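Local structure of superoxide dismutase (Chaetomium thermophilum, 4BR6) at residues E79-A84 and E179-V184; S85-G90 and V184-T189; K112-A117 and L138-R143; A130-S135 and T150-P155. The protein catalyses the dismutation of superoxide to hydrogen peroxide and dioxygen at a manganese ion, and so probably protects cells from toxic radicals. All blocks are in the same frame, centred on the assembly; numbering follows the deposited sequence.

Contact 1 (E79-A84 and E179-V184)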
# COMPACT_ATOMS: atom_id res chain seq x y z
N GLU B 79 -17.74 21.82 -0.66
CA GLU B 79 -18.60 22.27 0.42
C GLU B 79 -17.85 23.04 1.49
O GLU B 79 -18.43 23.93 2.11
CB GLU B 79 -19.30 21.09 1.08
CG GLU B 79 -20.32 20.40 0.23
CD GLU B 79 -20.98 19.27 1.00
OE1 GLU B 79 -20.54 19.01 2.14
OE2 GLU B 79 -21.93 18.66 0.48
N ASN B 80 -16.58 22.69 1.73
CA ASN B 80 -15.80 23.43 2.74
C ASN B 80 -14.87 24.48 2.13
O ASN B 80 -13.86 24.85 2.70
CB ASN B 80 -15.10 22.53 3.82
CG ASN B 80 -13.92 21.70 3.30
OD1 ASN B 80 -13.90 20.47 3.44
ND2 ASN B 80 -12.89 22.36 2.77
N LEU B 81 -15.28 24.98 0.96
CA LEU B 81 -14.63 26.10 0.31
C LEU B 81 -15.68 27.18 0.06
O LEU B 81 -16.83 26.88 -0.28
CB LEU B 81 -14.00 25.70 -1.04
CG LEU B 81 -12.74 24.82 -1.05
CD1 LEU B 81 -12.36 24.49 -2.47
CD2 LEU B 81 -11.57 25.49 -0.34
N ALA B 82 -15.30 28.44 0.24
CA ALA B 82 -16.19 29.54 -0.03
C ALA B 82 -15.37 30.79 -0.31
O ALA B 82 -14.24 30.91 0.16
CB ALA B 82 -17.14 29.76 1.13
N PRO B 83 -15.92 31.72 -1.10
CA PRO B 83 -15.22 32.98 -1.39
C PRO B 83 -14.83 33.73 -0.13
O PRO B 83 -15.58 33.70 0.84
CB PRO B 83 -16.24 33.79 -2.19
CG PRO B 83 -17.56 33.07 -2.00
CD PRO B 83 -17.23 31.66 -1.78
N ALA B 84 -13.67 34.38 -0.14
CA ALA B 84 -13.16 35.07 1.04
C ALA B 84 -14.05 36.22 1.48
O ALA B 84 -14.04 36.61 2.65
CB ALA B 84 -11.75 35.56 0.79
N GLU B 179 -0.71 27.29 2.41
CA GLU B 179 -0.89 28.49 3.23
C GLU B 179 -2.06 29.34 2.73
O GLU B 179 -2.87 29.81 3.53
CB GLU B 179 0.38 29.33 3.23
CG GLU B 179 0.28 30.63 4.00
CD GLU B 179 0.17 30.43 5.51
OE1 GLU B 179 0.34 29.29 5.97
OE2 GLU B 179 -0.06 31.43 6.23
N ALA B 180 -2.13 29.53 1.42
CA ALA B 180 -3.16 30.36 0.81
C ALA B 180 -4.59 29.83 1.02
O ALA B 180 -5.52 30.61 1.21
CB ALA B 180 -2.87 30.54 -0.69
N ILE B 181 -4.78 28.51 0.99
CA ILE B 181 -6.14 27.96 0.94
C ILE B 181 -6.97 28.27 2.19
O ILE B 181 -8.19 28.28 2.14
CB ILE B 181 -6.14 26.42 0.70
CG1 ILE B 181 -7.55 25.92 0.36
CG2 ILE B 181 -5.55 25.70 1.90
CD1 ILE B 181 -7.58 24.49 -0.19
N TRP B 182 -6.31 28.50 3.31
CA TRP B 182 -7.02 28.80 4.55
C TRP B 182 -7.91 30.02 4.40
O TRP B 182 -8.88 30.18 5.14
CB TRP B 182 -6.04 28.99 5.71
CG TRP B 182 -5.29 27.72 5.97
CD1 TRP B 182 -4.11 27.35 5.42
CD2 TRP B 182 -5.69 26.63 6.82
NE1 TRP B 182 -3.74 26.11 5.87
CE2 TRP B 182 -4.70 25.64 6.73
CE3 TRP B 182 -6.80 26.40 7.64
CZ2 TRP B 182 -4.76 24.45 7.44
CZ3 TRP B 182 -6.87 25.21 8.34
CH2 TRP B 182 -5.85 24.25 8.24
N ASN B 183 -7.59 30.88 3.43
CA ASN B 183 -8.38 32.08 3.17
C ASN B 183 -9.74 31.81 2.57
O ASN B 183 -10.59 32.71 2.56
CB ASN B 183 -7.63 33.02 2.24
CG ASN B 183 -6.47 33.69 2.92
OD1 ASN B 183 -6.66 34.62 3.72
ND2 ASN B 183 -5.27 33.22 2.64
N VAL B 184 -9.95 30.59 2.09
CA VAL B 184 -11.21 30.22 1.45
C VAL B 184 -11.85 28.96 2.04
O VAL B 184 -12.69 28.35 1.39
CB VAL B 184 -11.04 30.06 -0.10
CG1 VAL B 184 -10.81 31.42 -0.77
CG2 VAL B 184 -9.91 29.11 -0.43

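Contact 2 (S85-G90 and V184-T189)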
# COMPACT_ATOMS: atom_id res chain seq x y z
N SER B 85 -14.84 36.76 0.55
CA SER B 85 -15.70 37.91 0.84
C SER B 85 -16.95 37.48 1.58
O SER B 85 -17.74 38.33 1.99
CB SER B 85 -16.12 38.62 -0.45
OG SER B 85 -17.13 37.92 -1.14
N ARG B 86 -17.14 36.18 1.74
CA ARG B 86 -18.32 35.64 2.41
C ARG B 86 -17.96 34.68 3.53
O ARG B 86 -17.47 35.11 4.58
CB ARG B 86 -19.22 34.94 1.39
CG ARG B 86 -19.81 35.86 0.35
CD ARG B 86 -20.84 35.12 -0.46
NE ARG B 86 -20.41 34.92 -1.84
CZ ARG B 86 -20.80 33.91 -2.61
NH1 ARG B 86 -21.62 32.97 -2.17
NH2 ARG B 86 -20.35 33.83 -3.85
N GLU B 87 -18.20 33.40 3.32
CA GLU B 87 -18.15 32.41 4.41
C GLU B 87 -16.80 31.69 4.45
O GLU B 87 -16.60 30.77 5.24
CB GLU B 87 -19.27 31.38 4.25
CG GLU B 87 -20.48 31.88 3.46
CD GLU B 87 -20.49 31.36 2.04
OE1 GLU B 87 -20.95 30.22 1.83
OE2 GLU B 87 -20.02 32.09 1.15
N GLY B 88 -15.89 32.12 3.60
CA GLY B 88 -14.59 31.50 3.48
C GLY B 88 -13.59 32.29 4.28
O GLY B 88 -13.73 33.50 4.42
N GLY B 89 -12.59 31.60 4.82
CA GLY B 89 -11.54 32.25 5.57
C GLY B 89 -11.94 32.46 7.02
O GLY B 89 -12.93 31.90 7.49
N GLY B 90 -11.17 33.30 7.71
CA GLY B 90 -11.39 33.58 9.11
C GLY B 90 -11.01 32.38 9.95
O GLY B 90 -10.13 31.60 9.57
N VAL B 184 -9.95 30.59 2.09
CA VAL B 184 -11.21 30.22 1.45
C VAL B 184 -11.85 28.96 2.04
O VAL B 184 -12.69 28.35 1.39
CB VAL B 184 -11.04 30.06 -0.10
CG1 VAL B 184 -10.81 31.42 -0.77
CG2 VAL B 184 -9.91 29.11 -0.43
N ILE B 185 -11.48 28.58 3.26
CA ILE B 185 -12.12 27.45 3.95
C ILE B 185 -13.44 27.85 4.60
O ILE B 185 -13.48 28.76 5.40
CB ILE B 185 -11.22 26.86 5.08
CG1 ILE B 185 -9.91 26.34 4.49
CG2 ILE B 185 -11.94 25.74 5.84
CD1 ILE B 185 -10.09 25.26 3.45
N ASN B 186 -14.53 27.14 4.27
CA ASN B 186 -15.84 27.45 4.85
C ASN B 186 -16.02 26.84 6.24
O ASN B 186 -16.44 25.69 6.37
CB ASN B 186 -16.97 27.00 3.93
CG ASN B 186 -18.31 27.57 4.35
OD1 ASN B 186 -18.50 27.91 5.51
ND2 ASN B 186 -19.23 27.70 3.40
N TRP B 187 -15.73 27.61 7.29
CA TRP B 187 -15.78 27.08 8.65
C TRP B 187 -17.20 26.96 9.16
O TRP B 187 -17.43 26.39 10.22
CB TRP B 187 -14.94 27.91 9.62
CG TRP B 187 -13.50 27.72 9.36
CD1 TRP B 187 -12.64 28.61 8.80
CD2 TRP B 187 -12.74 26.54 9.60
NE1 TRP B 187 -11.39 28.07 8.70
CE2 TRP B 187 -11.42 26.79 9.18
CE3 TRP B 187 -13.04 25.28 10.14
CZ2 TRP B 187 -10.42 25.85 9.28
CZ3 TRP B 187 -12.04 24.36 10.24
CH2 TRP B 187 -10.74 24.64 9.82
N LYS B 188 -18.15 27.48 8.41
CA LYS B 188 -19.56 27.28 8.74
C LYS B 188 -19.97 25.86 8.33
O LYS B 188 -20.69 25.18 9.06
CB LYS B 188 -20.42 28.35 8.07
CG LYS B 188 -21.92 28.10 8.14
CD LYS B 188 -22.72 29.40 8.09
CE LYS B 188 -22.23 30.37 7.02
NZ LYS B 188 -22.22 29.77 5.66
N THR B 189 -19.49 25.40 7.19
CA THR B 189 -19.77 24.02 6.78
C THR B 189 -19.15 23.05 7.78
O THR B 189 -19.78 22.08 8.18
CB THR B 189 -19.19 23.70 5.39
OG1 THR B 189 -19.80 24.55 4.42
CG2 THR B 189 -19.44 22.26 5.01
O HOH W 1 -14.90 30.46 7.81
O HOH W 2 -8.99 29.41 7.67

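Contact 3 (K112-A117 and L138-R143)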
# COMPACT_ATOMS: atom_id res chain seq x y z
N LYS B 112 -0.85 24.88 11.67
CA LYS B 112 0.56 24.52 11.49
C LYS B 112 0.73 23.03 11.25
O LYS B 112 1.40 22.61 10.32
CB LYS B 112 1.34 24.93 12.74
CG LYS B 112 2.85 24.80 12.65
CD LYS B 112 3.51 25.39 13.89
CE LYS B 112 4.20 24.33 14.72
NZ LYS B 112 3.30 23.20 15.09
N GLN B 113 0.12 22.22 12.11
CA GLN B 113 0.29 20.78 12.01
C GLN B 113 -0.36 20.24 10.74
O GLN B 113 0.16 19.31 10.13
CB GLN B 113 -0.30 20.11 13.24
CG GLN B 113 0.60 20.26 14.44
CD GLN B 113 -0.06 19.83 15.71
OE1 GLN B 113 -1.27 19.62 15.76
NE2 GLN B 113 0.73 19.69 16.77
N MET B 114 -1.49 20.82 10.34
CA MET B 114 -2.16 20.34 9.15
C MET B 114 -1.34 20.67 7.92
O MET B 114 -1.19 19.84 7.02
CB MET B 114 -3.56 20.93 8.98
CG MET B 114 -4.30 20.29 7.80
SD MET B 114 -6.00 19.88 8.21
CE MET B 114 -6.65 19.16 6.71
N ASN B 115 -0.80 21.88 7.88
CA ASN B 115 0.11 22.27 6.81
C ASN B 115 1.31 21.34 6.70
O ASN B 115 1.73 21.01 5.60
CB ASN B 115 0.58 23.72 7.02
CG ASN B 115 -0.49 24.74 6.64
OD1 ASN B 115 -1.46 24.41 5.96
ND2 ASN B 115 -0.29 25.98 7.06
N ALA B 116 1.86 20.92 7.83
CA ALA B 116 2.95 19.95 7.82
C ALA B 116 2.49 18.61 7.27
O ALA B 116 3.18 17.99 6.46
CB ALA B 116 3.50 19.78 9.22
N ALA B 117 1.32 18.14 7.71
CA ALA B 117 0.78 16.87 7.26
C ALA B 117 0.59 16.87 5.75
O ALA B 117 0.84 15.87 5.10
CB ALA B 117 -0.54 16.59 7.93
N LEU B 138 -10.72 15.36 18.09
CA LEU B 138 -10.30 15.74 16.74
C LEU B 138 -8.86 15.32 16.42
O LEU B 138 -8.01 15.29 17.31
CB LEU B 138 -10.41 17.26 16.57
CG LEU B 138 -11.77 17.91 16.78
CD1 LEU B 138 -11.65 19.38 16.51
CD2 LEU B 138 -12.83 17.25 15.88
N ALA B 139 -8.58 15.03 15.16
CA ALA B 139 -7.23 14.71 14.73
C ALA B 139 -7.01 15.10 13.28
O ALA B 139 -7.96 15.37 12.54
CB ALA B 139 -6.94 13.22 14.93
N ILE B 140 -5.74 15.14 12.88
CA ILE B 140 -5.38 15.32 11.48
C ILE B 140 -4.93 13.96 10.94
O ILE B 140 -4.04 13.33 11.49
CB ILE B 140 -4.24 16.37 11.35
CG1 ILE B 140 -4.73 17.74 11.83
CG2 ILE B 140 -3.71 16.46 9.91
CD1 ILE B 140 -3.62 18.67 12.29
N VAL B 141 -5.58 13.49 9.87
CA VAL B 141 -5.17 12.26 9.23
C VAL B 141 -4.81 12.58 7.80
O VAL B 141 -5.21 13.62 7.27
CB VAL B 141 -6.27 11.18 9.25
CG1 VAL B 141 -6.63 10.84 10.71
CG2 VAL B 141 -7.50 11.64 8.46
N THR B 142 -4.06 11.68 7.18
CA THR B 142 -3.76 11.76 5.76
C THR B 142 -4.32 10.51 5.07
O THR B 142 -4.45 9.45 5.68
CB THR B 142 -2.25 11.86 5.53
OG1 THR B 142 -1.59 10.77 6.19
CG2 THR B 142 -1.73 13.17 6.09
N ARG B 143 -4.70 10.65 3.81
CA ARG B 143 -5.16 9.52 3.01
C ARG B 143 -4.42 9.54 1.68
O ARG B 143 -4.21 10.61 1.11
CB ARG B 143 -6.67 9.61 2.81
CG ARG B 143 -7.46 9.45 4.10
CD ARG B 143 -7.59 7.99 4.49
NE ARG B 143 -8.33 7.78 5.73
CZ ARG B 143 -7.80 7.85 6.95
NH1 ARG B 143 -6.53 8.15 7.13
NH2 ARG B 143 -8.57 7.63 8.01

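Contact 4 (A130-S135 and T150-P155)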
# COMPACT_ATOMS: atom_id res chain seq x y z
N ALA B 130 -10.55 15.41 11.18
CA ALA B 130 -11.60 14.41 11.35
C ALA B 130 -11.99 14.27 12.82
O ALA B 130 -11.21 14.63 13.70
CB ALA B 130 -11.18 13.07 10.79
N LYS B 131 -13.17 13.73 13.06
CA LYS B 131 -13.71 13.60 14.41
C LYS B 131 -14.05 12.15 14.76
O LYS B 131 -14.83 11.50 14.06
CB LYS B 131 -14.97 14.45 14.54
CG LYS B 131 -15.55 14.48 15.94
CD LYS B 131 -16.79 15.37 16.00
CE LYS B 131 -17.29 15.54 17.41
NZ LYS B 131 -18.59 16.28 17.46
N ASP B 132 -13.49 11.67 15.87
CA ASP B 132 -13.77 10.31 16.34
C ASP B 132 -15.24 10.18 16.67
O ASP B 132 -15.80 10.99 17.40
CB ASP B 132 -12.92 9.97 17.57
CG ASP B 132 -13.12 8.54 18.03
OD1 ASP B 132 -14.16 8.26 18.65
OD2 ASP B 132 -12.25 7.70 17.76
N LYS B 133 -15.88 9.13 16.14
CA LYS B 133 -17.33 9.01 16.18
C LYS B 133 -17.88 8.76 17.58
O LYS B 133 -19.07 8.96 17.82
CB LYS B 133 -17.81 7.92 15.21
CG LYS B 133 -17.44 6.49 15.59
CD LYS B 133 -18.15 5.50 14.67
CE LYS B 133 -17.73 4.05 14.91
NZ LYS B 133 -18.05 3.55 16.26
N ASP B 134 -17.01 8.37 18.50
CA ASP B 134 -17.42 7.96 19.84
C ASP B 134 -17.05 9.00 20.88
O ASP B 134 -17.88 9.37 21.71
CB ASP B 134 -16.81 6.60 20.21
CG ASP B 134 -17.45 5.44 19.46
OD1 ASP B 134 -18.69 5.31 19.49
OD2 ASP B 134 -16.73 4.65 18.82
N SER B 135 -15.81 9.48 20.83
CA SER B 135 -15.29 10.39 21.85
C SER B 135 -15.46 11.84 21.41
O SER B 135 -15.62 12.73 22.24
CB SER B 135 -13.81 10.07 22.15
OG SER B 135 -12.98 10.32 21.02
N THR B 150 -13.30 7.05 6.76
CA THR B 150 -14.51 6.29 7.08
C THR B 150 -14.35 5.44 8.34
O THR B 150 -13.26 5.35 8.90
CB THR B 150 -14.92 5.41 5.89
OG1 THR B 150 -16.24 4.89 6.11
CG2 THR B 150 -13.93 4.28 5.67
N GLY B 151 -15.44 4.82 8.79
CA GLY B 151 -15.38 4.01 10.00
C GLY B 151 -15.36 4.84 11.27
O GLY B 151 -16.28 5.61 11.55
N GLN B 152 -14.30 4.69 12.04
CA GLN B 152 -14.18 5.31 13.36
C GLN B 152 -14.10 6.83 13.29
O GLN B 152 -14.33 7.51 14.29
CB GLN B 152 -12.91 4.79 14.06
CG GLN B 152 -12.84 5.05 15.55
CD GLN B 152 -13.92 4.33 16.32
OE1 GLN B 152 -14.48 3.35 15.84
NE2 GLN B 152 -14.22 4.81 17.51
N LEU B 153 -13.76 7.34 12.12
CA LEU B 153 -13.52 8.77 11.94
C LEU B 153 -14.45 9.38 10.90
O LEU B 153 -14.76 8.77 9.88
CB LEU B 153 -12.08 9.01 11.50
CG LEU B 153 -11.00 8.67 12.52
CD1 LEU B 153 -9.68 9.09 11.93
CD2 LEU B 153 -11.27 9.36 13.85
N VAL B 154 -14.88 10.60 11.19
CA VAL B 154 -15.82 11.32 10.34
C VAL B 154 -15.09 12.55 9.81
O VAL B 154 -14.52 13.32 10.58
CB VAL B 154 -17.09 11.74 11.12
CG1 VAL B 154 -18.15 12.27 10.16
CG2 VAL B 154 -17.64 10.57 11.96
N PRO B 155 -15.08 12.74 8.48
CA PRO B 155 -14.32 13.90 8.00
C PRO B 155 -15.08 15.22 8.21
O PRO B 155 -16.30 15.23 8.05
CB PRO B 155 -14.14 13.59 6.50
CG PRO B 155 -15.31 12.70 6.16
CD PRO B 155 -15.60 11.90 7.39
O HOH W 3 -16.28 2.02 17.80

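Contact 1 (E79-A84 and E179-V184)
L81 and A82 meet V184 in a buried loop-to-turn contact, where the chain leaving helix 61-79 is pinned to the turn that follows helix 174-180. One backbone hydrogen bond holds the two together: A82 N donates to V184 O at 2.9 Å, with an angle of 160° at the hydrogen. The same carbonyl receives a CA-H...O contact from L81, its CA 3.2 Å from V184 O, so two successive residues grip one oxygen. V184 CB in turn rests 3.3 Å from A82 O, and V184 CG1 lies close to that oxygen as well. L81 has CG anti to the carbonyl carbon (chi1 -72°), and its CD2 comes within 4.0 Å of V184 CG2, the two side chains crossing obliquely; the same methyl also touches CG1 and CD1 of I181. The contact ties the alpha-hairpin domain of the iron/manganese superoxide dismutase fold to the C-terminal domain, the two parts that together supply the metal ligands. The L81 side chain lies about 10 Å from the manganese ion, and that of I181 about 7 Å from that of D160, a ligand of the metal. Further along, A84 CB reaches N183 O at 3.5 Å. The turn carrying N183 is braced from within: N183 ND2 donates to A180 O at 3.0 Å, and N183 N approaches this oxygen from the same face of its plane. At the other end, N80 OD1 accepts from R193 and from the backbone of G158.

Contact 2 (S85-G90 and V184-T189)
G89 N donates to I185 O at 3.0 Å, the direct hydrogen bond between the two segments; it is bent (142° at the hydrogen), and the donor stands above the carbonyl plane. A water links them as well, donating to G90 O at 3.1 Å and accepting from W187 NE1 at 2.9 Å. A second water accepts a hydrogen bond from W187 N and lies close to E87 O and G89 O. N186 is the N-cap of helix 187-195. Its CG is anti to the backbone N (chi1 -167°), and OD1 accepts from K188 N at 3.0 Å, near the carbonyl plane, and from T189 N at 3.2 Å, well above that plane. E87 lies against this cap: N186 CA makes a CA-H...O contact of 3.4 Å with E87 O, and E87 CB packs on the amide. An alanine at N186 would probably leave the amides of K188 and T189 without their side-chain acceptor and open a gap beside E87 CB. K188 curls back over E87, with NZ 3.5 Å from E87 CG; the opposite charges are near each other without forming a salt bridge, E87 OE1 to K188 NZ being 4.1 Å. G89 O lies at the edge of the W187 ring, and I185 CG2 covers one face of it toward the rim. The positive phi of G89 and G90 suits glycine. I185 and W187 also pack on M157 of strand 153-160, W187 touches W182, and T189 OG1 bonds E79 O at the end of helix 61-79.

Contact 3 (K112-A117 and L138-R143)
I140 is the first residue of strand 138-143 to touch helix 112-117, and it carries most of the contact. CG1 is anti to the carbonyl carbon (chi1 -64°), and CD1 beyond it pushes up against the helix backbone, 3.6 Å from M114 N. There it sits between two side-chain stems, 3.7 Å from Q113 CB and 4.0 Å from M114 CB. The other branch, I140 CG2, meets A117 CB at 3.7 Å, so the two arms of one isoleucine reach residues about one helical turn apart. F104 of helix 94-104 packs on I140 and Q113 as well. V141 points away from the helix, toward W128 and L153 within the sheet. T142 returns to it: its CG2 lies 4.1 Å from A117 CB and 3.9 Å from A117 O, at the more exposed end of the contact. R143 turns to other partners: its NH1 donates to T142 O at 2.8 Å, while NE bonds P148 O. No hydrogen bond crosses between helix and strand, which are joined by apolar packing. The two run almost parallel, their axes 12° apart and 9.0 Å from each other at closest approach. M114 continues into the interior against A127, M157 and W182. This is the helix-on-sheet layer of the C-terminal alpha/beta domain of iron/manganese superoxide dismutases, with helix 107-119 lying over an outer strand of the three-stranded antiparallel sheet.

Contact 4 (A130-S135 and T150-P155)
Strands 125-132 and 153-160 are antiparallel neighbours in the three-stranded sheet of the C-terminal domain, and K131 with V154 forms a hydrogen-bonded pair between them. K131 N donates to V154 O at 2.9 Å in the carbonyl plane; V154 N returns a bond to K131 O at 3.0 Å, from above the carbonyl plane of K131. The non-hydrogen-bonded pairs A130 with P155 and D132 with L153 flank it, and L153 CD2 lies 3.7 Å from D132 CA. Past the strand end, K133 N still bonds Q152 O at 2.9 Å. D132 then starts an Asx turn: its OD1 accepts from D134 N at 2.9 Å and from S135 N at 3.0 Å, the two amides coming from opposite faces of the carboxylate. An alanine at D132 would probably leave both amides without this acceptor, the turn less firmly held, and Q152 CG without the oxygen OD2 beside it. On the other face of the sheet, K131 stretches out, and its NZ bonds O of F194 and O of A197. Q152 also touches Q113 of the second subunit. The Q152 chain bends at chi2 (65°), and NE2 donates to D134 OD2 at 2.8 Å, the two side chains crossing at about a right angle. K133 NZ forms a salt bridge with that same oxygen, D134 OD2, at 3.1 Å, and a water accepts from NZ while donating to D134 OD2 and Q152 OE1.

Contacts 1 and 2 share V184, and their centres are 6 Å apart; N80 O accepts from N186 N at 2.9 Å, joining them directly. Contact 3, its centre about 17 Å from that of contact 1, is tied to it by W182 NE1 and N115 OD1, 2.8 Å apart. Contacts 3 and 4 both reach the same sheet, with centres 14 Å apart and A130 N bonding A139 O at 2.9 Å. The manganese ion, held by H26, H74, D160 and H164, is about 13 Å from the I185 side chain of contact 2 and about 14 Å from that of M114 in contact 3. Contact 4 lies away from the metal site.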